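Long-range contacts in carboxylase (Deinococcus radiodurans, PDB 5H80), which probably catalyses, as the biotin carboxylase domain of a single-chain bacterial carboxylase, the ATP-dependent carboxylation of biotin on a carrier domain: residues Q264-A272 and Q322-W331; A368-E376 and I450-L460. One frame throughout, in Å; residues are numbered along the deposited sequence.

How the contacts relate
Both segments of contact 1 precede those of contact 2 along the chain, and the centres of the two contacts lie about 16 Å apart. They share one antiparallel sheet, in which strand 264-270 runs beside strand 367-374. Contact 1 sets helix 325-332 against the first of these strands, and contact 2 sets the loop and helix 457-465 against the second. Arg372 joins them directly: its strand belongs to contact 2, while its guanidinium forms salt bridges with Glu268 and Glu324 of contact 1. Contact 1 lies in the ATP-binding part and contact 2 in the C-terminal part of the biotin carboxylase fold, and the shared sheet runs through both.

Contact 1 of 2, residues Q264-A272 and Q322-W331. With EDO (1,2-ethanediol), chain G.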
ATOM      1  N   GLN A 264     -12.523   0.388 -23.733  1.00 32.76           N
ATOM      2  CA  GLN A 264     -12.455   0.615 -22.259  1.00 39.18           C
ATOM      3  C   GLN A 264     -11.293  -0.198 -21.611  1.00 30.57           C
ATOM      4  O   GLN A 264     -11.248  -1.403 -21.695  1.00 31.85           O
ATOM      5  CB  GLN A 264     -13.751   0.184 -21.577  1.00 46.47           C
ATOM      6  CG  GLN A 264     -15.064   0.661 -22.198  1.00 56.34           C
ATOM      7  CD  GLN A 264     -14.962   2.021 -22.859  1.00 63.81           C
ATOM      8  OE1 GLN A 264     -14.645   2.125 -24.053  1.00 76.57           O
ATOM      9  NE2 GLN A 264     -15.239   3.072 -22.096  1.00 67.46           N
ATOM     10  N   LYS A 265     -10.386   0.465 -20.955  1.00 34.53           N
ATOM     11  CA  LYS A 265      -9.244  -0.147 -20.321  1.00 28.12           C
ATOM     12  C   LYS A 265      -9.670  -0.987 -19.099  1.00 25.38           C
ATOM     13  O   LYS A 265     -10.645  -0.594 -18.421  1.00 31.31           O
ATOM     14  CB  LYS A 265      -8.252   0.975 -19.918  1.00 32.73           C
ATOM     15  CG  LYS A 265      -7.615   1.797 -21.049  1.00 26.16           C
ATOM     16  CD  LYS A 265      -6.961   3.102 -20.529  1.00 33.11           C
ATOM     17  CE  LYS A 265      -6.363   3.954 -21.624  1.00 34.80           C
ATOM     18  NZ  LYS A 265      -5.855   5.296 -21.213  1.00 35.52           N
ATOM     19  N   LEU A 266      -9.154  -2.202 -18.930  1.00 27.00           N
ATOM     20  CA  LEU A 266      -9.476  -3.072 -17.834  1.00 25.66           C
ATOM     21  C   LEU A 266      -8.271  -3.354 -16.963  1.00 28.16           C
ATOM     22  O   LEU A 266      -8.434  -3.428 -15.752  1.00 26.98           O
ATOM     23  CB  LEU A 266     -10.066  -4.443 -18.269  1.00 30.73           C
ATOM     24  CG  LEU A 266     -11.418  -4.342 -18.937  1.00 34.20           C
ATOM     25  CD1 LEU A 266     -11.806  -5.668 -19.556  1.00 33.25           C
ATOM     26  CD2 LEU A 266     -12.424  -3.914 -17.853  1.00 34.90           C
ATOM     27  N   LEU A 267      -7.107  -3.610 -17.558  1.00 26.72           N
ATOM     28  CA  LEU A 267      -5.869  -3.951 -16.797  1.00 24.10           C
ATOM     29  C   LEU A 267      -4.757  -2.987 -17.215  1.00 27.01           C
ATOM     30  O   LEU A 267      -4.592  -2.686 -18.396  1.00 22.95           O
ATOM     31  CB  LEU A 267      -5.332  -5.360 -16.981  1.00 27.12           C
ATOM     32  CG  LEU A 267      -6.246  -6.468 -16.558  1.00 24.62           C
ATOM     33  CD1 LEU A 267      -5.847  -7.763 -17.138  1.00 27.65           C
ATOM     34  CD2 LEU A 267      -6.422  -6.543 -15.008  1.00 27.26           C
ATOM     35  N   GLU A 268      -4.151  -2.313 -16.259  1.00 24.53           N
ATOM     36  CA  GLU A 268      -3.164  -1.289 -16.624  1.00 23.67           C
ATOM     37  C   GLU A 268      -1.902  -1.634 -15.851  1.00 22.63           C
ATOM     38  O   GLU A 268      -1.937  -1.701 -14.633  1.00 24.90           O
ATOM     39  CB  GLU A 268      -3.749   0.087 -16.292  1.00 30.03           C
ATOM     40  CG  GLU A 268      -5.046   0.340 -17.127  1.00 33.22           C
ATOM     41  CD  GLU A 268      -6.113   1.126 -16.423  1.00 34.01           C
ATOM     42  OE1 GLU A 268      -6.490   0.773 -15.291  1.00 37.30           O
ATOM     43  OE2 GLU A 268      -6.565   2.095 -17.049  1.00 38.43           O
ATOM     44  N   PHE A 269      -0.771  -1.704 -16.545  1.00 22.31           N
ATOM     45  CA  PHE A 269       0.524  -2.163 -15.987  1.00 20.98           C
ATOM     46  C   PHE A 269       1.590  -1.019 -15.916  1.00 23.81           C
ATOM     47  O   PHE A 269       1.683  -0.171 -16.755  1.00 19.78           O
ATOM     48  CB  PHE A 269       1.031  -3.318 -16.811  1.00 19.95           C
ATOM     49  CG  PHE A 269       0.217  -4.464 -16.759  1.00 23.33           C
ATOM     50  CD1 PHE A 269       0.580  -5.543 -15.980  1.00 19.25           C
ATOM     51  CD2 PHE A 269      -0.945  -4.584 -17.516  1.00 22.19           C
ATOM     52  CE1 PHE A 269      -0.146  -6.663 -15.971  1.00 23.95           C
ATOM     53  CE2 PHE A 269      -1.671  -5.781 -17.520  1.00 20.81           C
ATOM     54  CZ  PHE A 269      -1.317  -6.775 -16.673  1.00 22.72           C
ATOM     55  N   ALA A 270       2.411  -0.918 -14.837  1.00 20.12           N
ATOM     56  CA  ALA A 270       3.520   0.065 -14.788  1.00 21.41           C
ATOM     57  C   ALA A 270       4.651  -0.823 -14.103  1.00 23.06           C
ATOM     58  O   ALA A 270       4.440  -1.352 -12.948  1.00 23.23           O
ATOM     59  CB  ALA A 270       3.222   1.329 -14.090  1.00 22.06           C
ATOM     60  N   PRO A 271       5.746  -1.101 -14.800  1.00 25.77           N
ATOM     61  CA  PRO A 271       6.077  -0.741 -16.151  1.00 26.93           C
ATOM     62  C   PRO A 271       5.283  -1.457 -17.191  1.00 20.97           C
ATOM     63  O   PRO A 271       4.533  -2.419 -16.955  1.00 22.36           O
ATOM     64  CB  PRO A 271       7.533  -1.191 -16.278  1.00 26.93           C
ATOM     65  CG  PRO A 271       7.622  -2.395 -15.374  1.00 29.24           C
ATOM     66  CD  PRO A 271       6.720  -2.089 -14.229  1.00 25.86           C
ATOM     67  N   ALA A 272       5.453  -1.003 -18.422  1.00 24.99           N
ATOM     68  CA  ALA A 272       5.089  -1.830 -19.543  1.00 22.42           C
ATOM     69  C   ALA A 272       5.893  -3.150 -19.637  1.00 22.18           C
ATOM     70  O   ALA A 272       7.111  -3.012 -19.816  1.00 27.51           O
ATOM     71  CB  ALA A 272       5.295  -1.028 -20.837  1.00 23.85           C
ATOM     72  N   GLN A 322      -5.210  10.949 -14.802  1.00 23.49           N
ATOM     73  CA  GLN A 322      -5.988   9.786 -15.282  1.00 27.62           C
ATOM     74  C   GLN A 322      -6.322   8.712 -14.258  1.00 23.20           C
ATOM     75  O   GLN A 322      -5.597   8.597 -13.203  1.00 21.50           O
ATOM     76  CB  GLN A 322      -5.187   9.055 -16.341  1.00 31.41           C
ATOM     77  CG  GLN A 322      -5.172   9.662 -17.748  1.00 34.54           C
ATOM     78  CD  GLN A 322      -4.223   8.973 -18.653  1.00 32.83           C
ATOM     79  OE1 GLN A 322      -3.233   8.345 -18.223  1.00 31.23           O
ATOM     80  NE2 GLN A 322      -4.556   8.977 -19.941  1.00 42.67           N
ATOM     81  N   VAL A 323      -7.292   7.875 -14.619  1.00 21.77           N
ATOM     82  CA  VAL A 323      -7.795   6.849 -13.750  1.00 21.16           C
ATOM     83  C   VAL A 323      -6.616   5.933 -13.299  1.00 19.18           C
ATOM     84  O   VAL A 323      -6.584   5.540 -12.057  1.00 23.01           O
ATOM     85  CB  VAL A 323      -8.835   5.930 -14.472  1.00 23.02           C
ATOM     86  CG1 VAL A 323      -9.208   4.741 -13.627  1.00 25.03           C
ATOM     87  CG2 VAL A 323     -10.143   6.704 -14.665  1.00 27.17           C
ATOM     88  N   GLU A 324      -5.748   5.549 -14.247  1.00 22.28           N
ATOM     89  CA  GLU A 324      -4.644   4.676 -13.987  1.00 24.95           C
ATOM     90  C   GLU A 324      -3.402   5.333 -13.326  1.00 20.18           C
ATOM     91  O   GLU A 324      -2.339   4.700 -13.386  1.00 21.15           O
ATOM     92  CB  GLU A 324      -4.296   3.871 -15.223  1.00 24.88           C
ATOM     93  CG  GLU A 324      -3.851   4.602 -16.391  1.00 21.19           C
ATOM     94  CD  GLU A 324      -4.942   5.187 -17.298  1.00 28.51           C
ATOM     95  OE1 GLU A 324      -6.085   5.410 -16.849  1.00 26.67           O
ATOM     96  OE2 GLU A 324      -4.614   5.418 -18.502  1.00 31.67           O
ATOM     97  N   HIS A 325      -3.493   6.608 -12.806  1.00 18.42           N
ATOM     98  CA  HIS A 325      -2.365   7.314 -12.248  1.00 15.52           C
ATOM     99  C   HIS A 325      -1.939   6.432 -11.012  1.00 15.18           C
ATOM    100  O   HIS A 325      -0.727   6.393 -10.751  1.00 19.56           O
ATOM    101  CB  HIS A 325      -2.741   8.697 -11.760  1.00 18.88           C
ATOM    102  CG  HIS A 325      -3.599   8.692 -10.514  1.00 20.91           C
ATOM    103  ND1 HIS A 325      -4.952   8.486 -10.507  1.00 22.31           N
ATOM    104  CD2 HIS A 325      -3.240   8.803  -9.197  1.00 22.07           C
ATOM    105  CE1 HIS A 325      -5.427   8.513  -9.249  1.00 23.71           C
ATOM    106  NE2 HIS A 325      -4.399   8.708  -8.431  1.00 22.98           N
ATOM    107  N   THR A 326      -2.927   5.723 -10.469  1.00 17.16           N
ATOM    108  CA  THR A 326      -2.606   4.830  -9.278  1.00 20.07           C
ATOM    109  C   THR A 326      -1.426   3.820  -9.482  1.00 19.80           C
ATOM    110  O   THR A 326      -0.552   3.591  -8.526  1.00 19.12           O
ATOM    111  CB  THR A 326      -3.791   4.002  -8.912  1.00 24.26           C
ATOM    112  OG1 THR A 326      -4.120   3.250 -10.063  1.00 33.37           O
ATOM    113  CG2 THR A 326      -4.990   4.900  -8.469  1.00 31.07           C
ATOM    114  N   VAL A 327      -1.341   3.156 -10.602  0.50 20.44           N
ATOM    115  CA  VAL A 327      -0.240   2.151 -10.825  0.50 23.34           C
ATOM    116  C   VAL A 327       1.164   2.738 -10.842  0.50 21.53           C
ATOM    117  O   VAL A 327       2.113   2.150 -10.308  0.50 24.29           O
ATOM    118  CB  VAL A 327      -0.417   1.256 -12.077  0.50 19.25           C
ATOM    119  CG1 VAL A 327      -1.279   0.058 -11.811  0.50 19.30           C
ATOM    120  CG2 VAL A 327      -0.965   2.010 -13.279  0.50 19.00           C
ATOM    121  N   THR A 328       1.307   3.933 -11.421  1.00 22.45           N
ATOM    122  CA  THR A 328       2.513   4.638 -11.428  1.00 22.86           C
ATOM    123  C   THR A 328       2.878   5.042 -10.038  1.00 18.24           C
ATOM    124  O   THR A 328       4.023   4.918  -9.650  1.00 21.92           O
ATOM    125  CB  THR A 328       2.335   5.928 -12.273  1.00 21.94           C
ATOM    126  OG1 THR A 328       2.092   5.546 -13.631  1.00 24.81           O
ATOM    127  CG2 THR A 328       3.515   6.844 -12.215  1.00 23.93           C
ATOM    128  N   GLU A 329       1.891   5.525  -9.291  1.00 18.25           N
ATOM    129  CA  GLU A 329       2.109   5.872  -7.850  1.00 19.27           C
ATOM    130  C   GLU A 329       2.735   4.693  -7.128  1.00 20.04           C
ATOM    131  O   GLU A 329       3.710   4.882  -6.385  1.00 20.50           O
ATOM    132  CB  GLU A 329       0.736   6.280  -7.218  1.00 17.42           C
ATOM    133  CG  GLU A 329       0.288   7.667  -7.703  1.00 22.61           C
ATOM    134  CD  GLU A 329      -0.856   8.255  -6.838  1.00 20.55           C
ATOM    135  OE1 GLU A 329      -1.622   7.472  -6.256  1.00 20.96           O
ATOM    136  OE2 GLU A 329      -0.956   9.471  -6.721  1.00 21.00           O
ATOM    137  N   GLU A 330       2.186   3.516  -7.210  1.00 21.88           N
ATOM    138  CA  GLU A 330       2.673   2.401  -6.385  1.00 23.54           C
ATOM    139  C   GLU A 330       4.017   1.850  -6.942  1.00 26.39           C
ATOM    140  O   GLU A 330       4.927   1.453  -6.121  1.00 25.40           O
ATOM    141  CB  GLU A 330       1.576   1.352  -6.275  1.00 22.35           C
ATOM    142  CG  GLU A 330       0.279   1.686  -5.515  1.00 22.40           C
ATOM    143  CD  GLU A 330       0.532   2.230  -4.229  1.00 24.25           C
ATOM    144  OE1 GLU A 330       1.277   1.567  -3.439  1.00 26.84           O
ATOM    145  OE2 GLU A 330       0.154   3.347  -3.974  1.00 19.67           O
ATOM    146  N   TRP A 331       4.150   1.716  -8.262  1.00 21.75           N
ATOM    147  CA  TRP A 331       5.432   1.380  -8.859  1.00 23.85           C
ATOM    148  C   TRP A 331       6.554   2.363  -8.455  1.00 27.45           C
ATOM    149  O   TRP A 331       7.656   1.911  -8.018  1.00 26.81           O
ATOM    150  CB  TRP A 331       5.312   1.254 -10.389  1.00 23.87           C
ATOM    151  CG  TRP A 331       6.566   0.891 -11.082  1.00 21.77           C
ATOM    152  CD1 TRP A 331       7.573  -0.015 -10.649  1.00 22.68           C
ATOM    153  CD2 TRP A 331       6.992   1.406 -12.293  1.00 22.77           C
ATOM    154  NE1 TRP A 331       8.557  -0.085 -11.577  1.00 23.68           N
ATOM    155  CE2 TRP A 331       8.210   0.745 -12.637  1.00 25.77           C
ATOM    156  CE3 TRP A 331       6.406   2.297 -13.248  1.00 24.13           C
ATOM    157  CZ2 TRP A 331       8.866   0.972 -13.830  1.00 25.90           C
ATOM    158  CZ3 TRP A 331       7.090   2.570 -14.377  1.00 26.03           C
ATOM    159  CH2 TRP A 331       8.353   1.907 -14.694  1.00 28.29           C
TER
HETATM  160  C1  EDO G 505       0.447   6.437  -2.747  1.00 38.50           C
HETATM  161  O1  EDO G 505       1.507   5.512  -3.054  1.00 43.31           O
HETATM  162  C2  EDO G 505       0.821   7.882  -2.849  1.00 41.12           C
HETATM  163  O2  EDO G 505       1.972   7.963  -1.982  1.00 50.90           O
HETATM  164  O   HOH W   1      -7.564   6.318 -18.910  1.00 31.25           O
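Trp331 swings its CG anti to the backbone N (chi1 -179°), which lays the indole against Ala270 and Pro271, while Glu324 bends at chi2 (-83°) to offer its carboxylate to Lys265. Pro271 rides over one face of the indole: its CD stands 3.8 Å from the centroid of the five-membered ring, a CH-pi contact, and Pro271 CB lies 3.5 Å from Trp331 CZ2. Ala270 CB touches Trp331 CE3 at 3.4 Å, then leans on Val327 CB, 4.2 Å away. Replacing Trp331 by an alanine would probably open a gap beneath Pro271 and leave its ring, after its cis peptide bond, without its CH-pi partner.

At the other end, Lys265 NZ meets Glu324 OE2 on its syn side, tilted somewhat out of the carboxylate plane, in a salt bridge of 3.0 Å. Water 1 accepts from Lys265 NZ and donates to Glu324 OE1 at 2.7 Å. Glu268 OE2 comes within 3.4 Å of Glu324 OE1, and Arg372 forms salt bridges with both. By family sequence Glu324, Lys265 and Arg372 probably belong to the catalytic centre of biotin carboxylases; here two basic groups and a water fix the Glu324 carboxylate in place.

Contact 2 of 2, residues A368-E376 and I450-L460; sequences AVQARVNME and IAGVSTNLAFL
The backbones of Asn374-Glu376 and Ser454-Asn456 run close together, with Met375 CA and Thr455 CA 4.3 Å apart; Asn456 N donates to Asn374 O, and a weak bond joins Glu376 N to Ser454 O. The Asn456 side-chain amide adds two bonds of its own to the strand backbone. Its CG sits between the backbone N and the carbonyl carbon (chi1 74°), turning the amide toward strand 367-374. There Asn456 ND2 donates to Arg372 O at 3.0 Å, in the carbonyl plane, while Asn374 N donates to Asn456 OD1 at 2.8 Å, nearly straight (169°) but from above the plane of that amide. With both ends engaged, the amide's rotation is fixed. Water 2 accepts from Asn456 ND2 and donates to Glu376 OE1, which also receives Asn374 ND2.

Just before Asn456, Thr455 OG1 accepts from Leu457 N at 3.1 Å, an ST turn leading into the helix. Apolar groups flank the polar grip. Val373 CG1 meets Leu457 CG at 4.0 Å, Val373 CG2 meets Leu460 CD1 at 4.0 Å, and the extended Met375 crosses Val453, its CE 3.5 Å from Val453 CG1.

Together these contacts hold the first turn of helix 457-465, whose Leu457 and Leu460 also rest on Leu445 of helix 434-446, against strand 367-374, an inner strand between 264-270 and 421-429 in the C-terminal part of the biotin carboxylase fold.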
ATOM      1  N   ALA A 368       3.817  -3.123 -11.082  1.00 21.18           N
ATOM      2  CA  ALA A 368       2.434  -3.050 -10.486  1.00 20.15           C
ATOM      3  C   ALA A 368       1.371  -3.145 -11.601  1.00 20.02           C
ATOM      4  O   ALA A 368       1.684  -2.939 -12.839  1.00 21.91           O
ATOM      5  CB  ALA A 368       2.262  -1.789  -9.703  1.00 19.65           C
ATOM      6  N   VAL A 369       0.211  -3.563 -11.221  1.00 21.04           N
ATOM      7  CA  VAL A 369      -0.946  -3.616 -12.106  1.00 19.14           C
ATOM      8  C   VAL A 369      -2.209  -3.099 -11.349  1.00 22.17           C
ATOM      9  O   VAL A 369      -2.433  -3.386 -10.186  1.00 22.46           O
ATOM     10  CB  VAL A 369      -1.166  -5.020 -12.652  1.00 18.96           C
ATOM     11  CG1 VAL A 369      -1.518  -6.123 -11.619  1.00 18.00           C
ATOM     12  CG2 VAL A 369      -2.309  -5.138 -13.582  1.00 18.90           C
ATOM     13  N   GLN A 370      -3.086  -2.445 -12.100  1.00 19.71           N
ATOM     14  CA  GLN A 370      -4.388  -2.050 -11.648  1.00 20.06           C
ATOM     15  C   GLN A 370      -5.456  -2.795 -12.387  1.00 18.91           C
ATOM     16  O   GLN A 370      -5.357  -2.957 -13.630  1.00 22.78           O
ATOM     17  CB  GLN A 370      -4.643  -0.532 -11.876  1.00 21.18           C
ATOM     18  CG  GLN A 370      -6.141  -0.076 -11.672  1.00 23.95           C
ATOM     19  CD  GLN A 370      -6.298   1.408 -11.590  1.00 25.50           C
ATOM     20  OE1 GLN A 370      -6.118   2.020 -10.530  1.00 25.32           O
ATOM     21  NE2 GLN A 370      -6.664   2.039 -12.682  1.00 26.09           N
ATOM     22  N   ALA A 371      -6.425  -3.312 -11.681  1.00 23.96           N
ATOM     23  CA  ALA A 371      -7.592  -3.883 -12.355  1.00 23.88           C
ATOM     24  C   ALA A 371      -8.842  -2.982 -12.000  1.00 23.24           C
ATOM     25  O   ALA A 371      -9.029  -2.591 -10.874  1.00 22.30           O
ATOM     26  CB  ALA A 371      -7.830  -5.274 -11.990  1.00 24.70           C
ATOM     27  N   ARG A 372      -9.655  -2.631 -13.026  1.00 23.66           N
ATOM     28  CA  ARG A 372     -10.901  -1.924 -12.741  1.00 24.34           C
ATOM     29  C   ARG A 372     -12.074  -2.941 -12.441  1.00 24.80           C
ATOM     30  O   ARG A 372     -12.510  -3.752 -13.337  1.00 22.98           O
ATOM     31  CB  ARG A 372     -11.178  -1.121 -13.994  1.00 28.03           C
ATOM     32  CG  ARG A 372     -10.035  -0.088 -14.384  1.00 27.29           C
ATOM     33  CD  ARG A 372     -10.533   1.004 -15.391  1.00 28.39           C
ATOM     34  NE  ARG A 372      -9.430   1.838 -15.951  1.00 26.24           N
ATOM     35  CZ  ARG A 372      -9.616   2.927 -16.719  1.00 27.68           C
ATOM     36  NH1 ARG A 372     -10.819   3.421 -16.890  1.00 31.02           N
ATOM     37  NH2 ARG A 372      -8.592   3.579 -17.232  1.00 27.07           N
ATOM     38  N   VAL A 373     -12.556  -2.898 -11.217  1.00 23.03           N
ATOM     39  CA  VAL A 373     -13.760  -3.646 -10.786  1.00 22.08           C
ATOM     40  C   VAL A 373     -15.038  -2.926 -11.128  1.00 22.93           C
ATOM     41  O   VAL A 373     -15.225  -1.792 -10.617  1.00 25.50           O
ATOM     42  CB  VAL A 373     -13.647  -4.073  -9.344  1.00 25.18           C
ATOM     43  CG1 VAL A 373     -14.805  -4.966  -8.960  1.00 26.16           C
ATOM     44  CG2 VAL A 373     -12.277  -4.736  -9.119  1.00 24.01           C
ATOM     45  N   ASN A 374     -15.785  -3.486 -12.076  1.00 25.63           N
ATOM     46  CA  ASN A 374     -16.997  -2.834 -12.591  1.00 26.23           C
ATOM     47  C   ASN A 374     -18.288  -3.621 -12.215  1.00 26.18           C
ATOM     48  O   ASN A 374     -18.272  -4.827 -12.070  1.00 29.30           O
ATOM     49  CB  ASN A 374     -16.986  -2.574 -14.095  1.00 25.69           C
ATOM     50  CG  ASN A 374     -15.793  -1.797 -14.641  1.00 27.40           C
ATOM     51  OD1 ASN A 374     -15.390  -0.761 -14.086  1.00 30.95           O
ATOM     52  ND2 ASN A 374     -15.319  -2.210 -15.812  1.00 29.71           N
ATOM     53  N   MET A 375     -19.387  -2.891 -12.111  1.00 25.73           N
ATOM     54  CA  MET A 375     -20.741  -3.452 -12.010  1.00 28.97           C
ATOM     55  C   MET A 375     -21.129  -3.726 -13.441  1.00 36.80           C
ATOM     56  O   MET A 375     -21.307  -2.800 -14.215  1.00 42.77           O
ATOM     57  CB  MET A 375     -21.626  -2.393 -11.342  1.00 31.74           C
ATOM     58  CG  MET A 375     -23.004  -2.878 -11.027  1.00 38.13           C
ATOM     59  SD  MET A 375     -23.775  -1.625 -10.014  1.00 42.96           S
ATOM     60  CE  MET A 375     -25.467  -2.305 -10.053  1.00 45.79           C
ATOM     61  N   GLU A 376     -21.176  -4.996 -13.814  1.00 43.51           N
ATOM     62  CA  GLU A 376     -21.492  -5.469 -15.190  1.00 55.54           C
ATOM     63  C   GLU A 376     -21.060  -6.916 -15.344  1.00 58.58           C
ATOM     64  O   GLU A 376     -21.679  -7.798 -14.774  1.00 72.70           O
ATOM     65  CB  GLU A 376     -20.821  -4.658 -16.316  1.00 55.55           C
ATOM     66  CG  GLU A 376     -19.297  -4.793 -16.413  1.00 58.45           C
ATOM     67  CD  GLU A 376     -18.598  -3.615 -17.115  1.00 63.72           C
ATOM     68  OE1 GLU A 376     -17.376  -3.776 -17.454  1.00 50.58           O
ATOM     69  OE2 GLU A 376     -19.242  -2.532 -17.291  1.00 51.28           O
ATOM     70  N   ILE A 450     -18.142  -9.101  -2.890  1.00 32.50           N
ATOM     71  CA  ILE A 450     -19.203  -8.236  -3.239  1.00 35.23           C
ATOM     72  C   ILE A 450     -20.503  -9.082  -3.308  1.00 34.35           C
ATOM     73  O   ILE A 450     -20.508 -10.123  -3.944  1.00 40.31           O
ATOM     74  CB  ILE A 450     -18.935  -7.542  -4.596  1.00 37.18           C
ATOM     75  CG1 ILE A 450     -17.548  -6.885  -4.540  1.00 36.18           C
ATOM     76  CG2 ILE A 450     -19.996  -6.487  -4.881  1.00 43.52           C
ATOM     77  CD1 ILE A 450     -17.141  -6.183  -5.812  1.00 38.52           C
ATOM     78  N   ALA A 451     -21.547  -8.603  -2.640  1.00 34.99           N
ATOM     79  CA  ALA A 451     -22.918  -9.164  -2.777  1.00 36.95           C
ATOM     80  C   ALA A 451     -23.959  -8.050  -3.003  1.00 31.07           C
ATOM     81  O   ALA A 451     -23.812  -6.943  -2.449  1.00 35.18           O
ATOM     82  CB  ALA A 451     -23.245  -9.989  -1.543  1.00 39.04           C
ATOM     83  N   GLY A 452     -24.970  -8.368  -3.831  1.00 37.00           N
ATOM     84  CA  GLY A 452     -26.140  -7.496  -4.122  1.00 33.71           C
ATOM     85  C   GLY A 452     -26.135  -6.912  -5.528  1.00 43.01           C
ATOM     86  O   GLY A 452     -27.184  -6.542  -5.987  1.00 35.30           O
ATOM     87  N   VAL A 453     -24.953  -6.776  -6.196  1.00 37.78           N
ATOM     88  CA  VAL A 453     -24.861  -6.326  -7.608  1.00 38.49           C
ATOM     89  C   VAL A 453     -23.960  -7.267  -8.404  1.00 36.34           C
ATOM     90  O   VAL A 453     -23.131  -7.948  -7.800  1.00 32.30           O
ATOM     91  CB  VAL A 453     -24.267  -4.884  -7.688  1.00 37.19           C
ATOM     92  CG1 VAL A 453     -25.155  -3.941  -6.966  1.00 32.93           C
ATOM     93  CG2 VAL A 453     -22.850  -4.809  -7.079  1.00 37.41           C
ATOM     94  N   SER A 454     -24.085  -7.327  -9.741  1.00 31.20           N
ATOM     95  CA  SER A 454     -23.179  -8.193 -10.470  1.00 34.03           C
ATOM     96  C   SER A 454     -21.913  -7.371 -10.806  1.00 30.12           C
ATOM     97  O   SER A 454     -22.020  -6.167 -11.093  1.00 25.67           O
ATOM     98  CB  SER A 454     -23.785  -8.797 -11.744  1.00 39.82           C
ATOM     99  OG  SER A 454     -24.875  -9.625 -11.370  1.00 47.00           O
ATOM    100  N   THR A 455     -20.798  -8.074 -10.853  1.00 32.42           N
ATOM    101  CA  THR A 455     -19.490  -7.534 -11.224  1.00 29.43           C
ATOM    102  C   THR A 455     -18.704  -8.352 -12.299  1.00 31.38           C
ATOM    103  O   THR A 455     -18.983  -9.542 -12.626  1.00 28.65           O
ATOM    104  CB  THR A 455     -18.543  -7.362  -9.979  1.00 34.07           C
ATOM    105  OG1 THR A 455     -17.906  -8.600  -9.625  1.00 30.35           O
ATOM    106  CG2 THR A 455     -19.219  -6.718  -8.768  1.00 36.79           C
ATOM    107  N   ASN A 456     -17.620  -7.712 -12.733  1.00 24.92           N
ATOM    108  CA  ASN A 456     -16.607  -8.279 -13.585  1.00 27.13           C
ATOM    109  C   ASN A 456     -15.512  -9.100 -12.841  1.00 24.72           C
ATOM    110  O   ASN A 456     -14.542  -9.468 -13.427  1.00 24.55           O
ATOM    111  CB  ASN A 456     -16.052  -7.279 -14.621  1.00 27.91           C
ATOM    112  CG  ASN A 456     -15.129  -6.222 -14.028  1.00 20.70           C
ATOM    113  OD1 ASN A 456     -15.093  -6.079 -12.806  1.00 27.63           O
ATOM    114  ND2 ASN A 456     -14.462  -5.457 -14.854  1.00 25.26           N
ATOM    115  N   LEU A 457     -15.658  -9.352 -11.562  1.00 26.83           N
ATOM    116  CA  LEU A 457     -14.573 -10.048 -10.877  1.00 27.86           C
ATOM    117  C   LEU A 457     -14.150 -11.393 -11.468  1.00 31.34           C
ATOM    118  O   LEU A 457     -12.944 -11.653 -11.633  1.00 26.75           O
ATOM    119  CB  LEU A 457     -14.788 -10.169  -9.393  1.00 27.11           C
ATOM    120  CG  LEU A 457     -14.715  -8.911  -8.552  1.00 35.81           C
ATOM    121  CD1 LEU A 457     -15.486  -9.176  -7.302  1.00 36.33           C
ATOM    122  CD2 LEU A 457     -13.262  -8.554  -8.177  1.00 34.65           C
ATOM    123  N   ALA A 458     -15.097 -12.207 -11.896  1.00 30.57           N
ATOM    124  CA  ALA A 458     -14.716 -13.470 -12.634  1.00 31.10           C
ATOM    125  C   ALA A 458     -14.044 -13.246 -13.941  1.00 27.79           C
ATOM    126  O   ALA A 458     -13.132 -13.973 -14.302  1.00 29.05           O
ATOM    127  CB  ALA A 458     -15.939 -14.401 -12.832  1.00 33.16           C
ATOM    128  N   PHE A 459     -14.527 -12.278 -14.710  1.00 26.79           N
ATOM    129  CA  PHE A 459     -13.904 -11.950 -15.953  1.00 26.00           C
ATOM    130  C   PHE A 459     -12.424 -11.472 -15.852  1.00 26.83           C
ATOM    131  O   PHE A 459     -11.581 -11.937 -16.601  1.00 24.94           O
ATOM    132  CB  PHE A 459     -14.756 -11.005 -16.670  1.00 28.32           C
ATOM    133  CG  PHE A 459     -14.315 -10.753 -18.069  1.00 26.11           C
ATOM    134  CD1 PHE A 459     -14.700 -11.638 -19.090  1.00 30.69           C
ATOM    135  CD2 PHE A 459     -13.569  -9.665 -18.409  1.00 30.99           C
ATOM    136  CE1 PHE A 459     -14.310 -11.438 -20.401  1.00 29.41           C
ATOM    137  CE2 PHE A 459     -13.157  -9.504 -19.704  1.00 30.48           C
ATOM    138  CZ  PHE A 459     -13.530 -10.338 -20.709  1.00 32.44           C
ATOM    139  N   LEU A 460     -12.165 -10.656 -14.814  1.00 23.65           N
ATOM    140  CA  LEU A 460     -10.810 -10.158 -14.418  1.00 24.63           C
ATOM    141  C   LEU A 460      -9.923 -11.321 -14.088  1.00 24.28           C
ATOM    142  O   LEU A 460      -8.817 -11.338 -14.615  1.00 23.01           O
ATOM    143  CB  LEU A 460     -10.923  -9.188 -13.209  1.00 23.13           C
ATOM    144  CG  LEU A 460     -11.431  -7.771 -13.646  1.00 26.46           C
ATOM    145  CD1 LEU A 460     -11.686  -6.835 -12.457  1.00 26.55           C
ATOM    146  CD2 LEU A 460     -10.731  -7.029 -14.746  1.00 28.57           C
TER
HETATM  147  O   HOH W   2     -15.239  -5.894 -17.630  1.00 40.37           O